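Local structure of coenzyme A transferase (Yersinia pestis, 3QLI) at residues I341-A346 against S392-R397. The protein probably transfers coenzyme A from an acyl-CoA thioester to a carboxylic acid such as acetate. Residues are numbered along the deposited sequence; the frame is centred on the assembly and turned at random.
Sequences IDLTGA and SRIIPR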
loop_
_atom_site.group_PDB
_atom_site.type_symbol
_atom_site.label_atom_id
_atom_site.label_comp_id
_atom_site.label_asym_id
_atom_site.label_seq_id
_atom_site.Cartn_x
_atom_site.Cartn_y
_atom_site.Cartn_z
ATOM N N ILE A 341 17.737 -6.324 0.134
ATOM C CA ILE A 341 16.631 -7.174 -0.273
ATOM C C ILE A 341 16.735 -8.463 0.528
ATOM O O ILE A 341 17.816 -9.047 0.623
ATOM C CB ILE A 341 16.710 -7.526 -1.780
ATOM C CG1 ILE A 341 16.735 -6.253 -2.636
ATOM C CG2 ILE A 341 15.537 -8.408 -2.177
ATOM C CD1 ILE A 341 16.835 -6.548 -4.144
ATOM N N ASP A 342 15.638 -8.919 1.120
ATOM C CA ASP A 342 15.745 -10.162 1.875
ATOM C C ASP A 342 15.193 -11.354 1.101
ATOM O O ASP A 342 14.693 -11.196 -0.012
ATOM C CB ASP A 342 15.200 -10.043 3.315
ATOM C CG ASP A 342 13.675 -10.013 3.395
ATOM O OD1 ASP A 342 12.982 -10.394 2.415
ATOM O OD2 ASP A 342 13.180 -9.629 4.490
ATOM N N LEU A 343 15.332 -12.550 1.668
ATOM C CA LEU A 343 14.967 -13.766 0.955
ATOM C C LEU A 343 13.465 -13.961 0.759
ATOM O O LEU A 343 13.051 -14.886 0.062
ATOM C CB LEU A 343 15.590 -14.999 1.634
ATOM C CG LEU A 343 17.122 -14.999 1.593
ATOM C CD1 LEU A 343 17.704 -16.206 2.335
ATOM C CD2 LEU A 343 17.616 -14.959 0.134
ATOM N N THR A 344 12.656 -13.092 1.367
ATOM C CA THR A 344 11.214 -13.114 1.148
ATOM C C THR A 344 10.836 -12.209 -0.019
ATOM O O THR A 344 9.712 -12.281 -0.520
ATOM C CB THR A 344 10.407 -12.646 2.397
ATOM O OG1 THR A 344 10.468 -11.219 2.504
ATOM C CG2 THR A 344 10.952 -13.275 3.669
ATOM N N GLY A 345 11.774 -11.363 -0.449
ATOM C CA GLY A 345 11.512 -10.431 -1.533
ATOM C C GLY A 345 11.129 -9.033 -1.058
ATOM O O GLY A 345 10.840 -8.159 -1.868
ATOM N N ALA A 346 11.121 -8.818 0.257
ATOM C CA ALA A 346 10.902 -7.481 0.802
ATOM C C ALA A 346 12.167 -6.640 0.617
ATOM O O ALA A 346 13.278 -7.178 0.625
ATOM C CB ALA A 346 10.546 -7.574 2.278
ATOM N N SER A 392 26.897 -8.454 2.428
ATOM C CA SER A 392 25.872 -8.761 1.446
ATOM C C SER A 392 24.684 -7.819 1.590
ATOM O O SER A 392 24.223 -7.559 2.703
ATOM C CB SER A 392 25.398 -10.197 1.602
ATOM O OG SER A 392 24.454 -10.518 0.593
ATOM N N ARG A 393 24.173 -7.320 0.469
ATOM C CA ARG A 393 22.948 -6.516 0.510
ATOM C C ARG A 393 21.732 -7.390 0.263
ATOM O O ARG A 393 20.589 -6.933 0.387
ATOM C CB ARG A 393 23.008 -5.352 -0.485
ATOM C CG ARG A 393 23.989 -4.249 -0.064
ATOM C CD ARG A 393 23.956 -3.079 -1.044
ATOM N NE ARG A 393 24.768 -1.942 -0.603
ATOM C CZ ARG A 393 24.400 -1.069 0.332
ATOM N NH1 ARG A 393 23.229 -1.197 0.956
ATOM N NH2 ARG A 393 25.209 -0.065 0.652
ATOM N N ILE A 394 21.981 -8.654 -0.078
ATOM C CA ILE A 394 20.927 -9.660 -0.126
ATOM C C ILE A 394 21.004 -10.416 1.195
ATOM O O ILE A 394 22.015 -11.047 1.493
ATOM C CB ILE A 394 21.114 -10.651 -1.292
ATOM C CG1 ILE A 394 21.283 -9.904 -2.625
ATOM C CG2 ILE A 394 19.959 -11.671 -1.318
ATOM C CD1 ILE A 394 20.114 -8.954 -2.992
ATOM N N ILE A 395 19.949 -10.341 2.001
ATOM C CA ILE A 395 20.044 -10.811 3.381
ATOM C C ILE A 395 18.917 -11.775 3.728
ATOM O O ILE A 395 17.893 -11.833 3.029
ATOM C CB ILE A 395 20.052 -9.632 4.388
ATOM C CG1 ILE A 395 18.725 -8.855 4.332
ATOM C CG2 ILE A 395 21.225 -8.702 4.102
ATOM C CD1 ILE A 395 18.578 -7.801 5.435
ATOM N N PRO A 396 19.098 -12.548 4.809
ATOM C CA PRO A 396 18.030 -13.491 5.170
ATOM C C PRO A 396 16.711 -12.767 5.439
ATOM O O PRO A 396 15.684 -13.169 4.897
ATOM C CB PRO A 396 18.548 -14.132 6.462
ATOM C CG PRO A 396 20.060 -13.994 6.371
ATOM C CD PRO A 396 20.272 -12.656 5.699
ATOM N N ARG A 397 16.756 -11.715 6.255
ATOM C CA ARG A 397 15.541 -11.084 6.763
ATOM C C ARG A 397 15.799 -9.652 7.225
ATOM O O ARG A 397 16.668 -9.402 8.058
ATOM C CB ARG A 397 14.981 -11.912 7.928
ATOM C CG ARG A 397 13.611 -11.476 8.421
ATOM C CD ARG A 397 13.164 -12.350 9.583
ATOM N NE ARG A 397 11.843 -11.973 10.082
ATOM C CZ ARG A 397 11.629 -11.127 11.088
ATOM N NH1 ARG A 397 12.649 -10.553 11.718
ATOM N NH2 ARG A 397 10.387 -10.856 11.469
#
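Ile341 and Asp342 pair in parallel with Ile394 and Ile395, and the backbone of Ile341 is gripped at both ends: its N donates to Arg393 O (2.9 Å) and its O accepts from Ile395 N (2.9 Å), both bonds nearly straight. Past this short parallel pairing, Leu343 N makes a weak, longer bond to Pro396 O (3.3 Å), and a type I turn from Asp342 to Gly345 turns the chain back into strand 347-348, antiparallel to 340-342. Ile341 and Ile394 share one face of the sheet, where Ile394 CD1 reaches Ile341 CB at 3.9 Å. On the other face, a chi1 of 64° places Ile395 CG1 near Ile341 O and 3.9 Å from Asp342 CB. Three donors grip Asp342 OD1: Thr344 N, forming an Asx turn within the beta turn, the Thr344 hydroxyl (OG1 to OD1 2.6 Å) and Ala346 N. The two amides meet OD1 from opposite faces of the carboxylate, each well out of its plane, with the hydroxyl near the plane on the syn side. Asp342 OD2 bonds to Ile398 N, tying the turn to the chain beyond Arg397. Leu343 CD1 packs on Pro396 CA (3.9 Å). Arg393, a CoA-binding residue, directs NH1 to the carbonyl of Leu339, another CoA-binding residue. The result is a small three-stranded mixed sheet, 340-342 between 347-348 and 394-395; helices 426-434 and 439-451 cover Leu343 and Ile394, while strand 411-414 of the larger mixed sheet beside it meets Ile341 and Ile394.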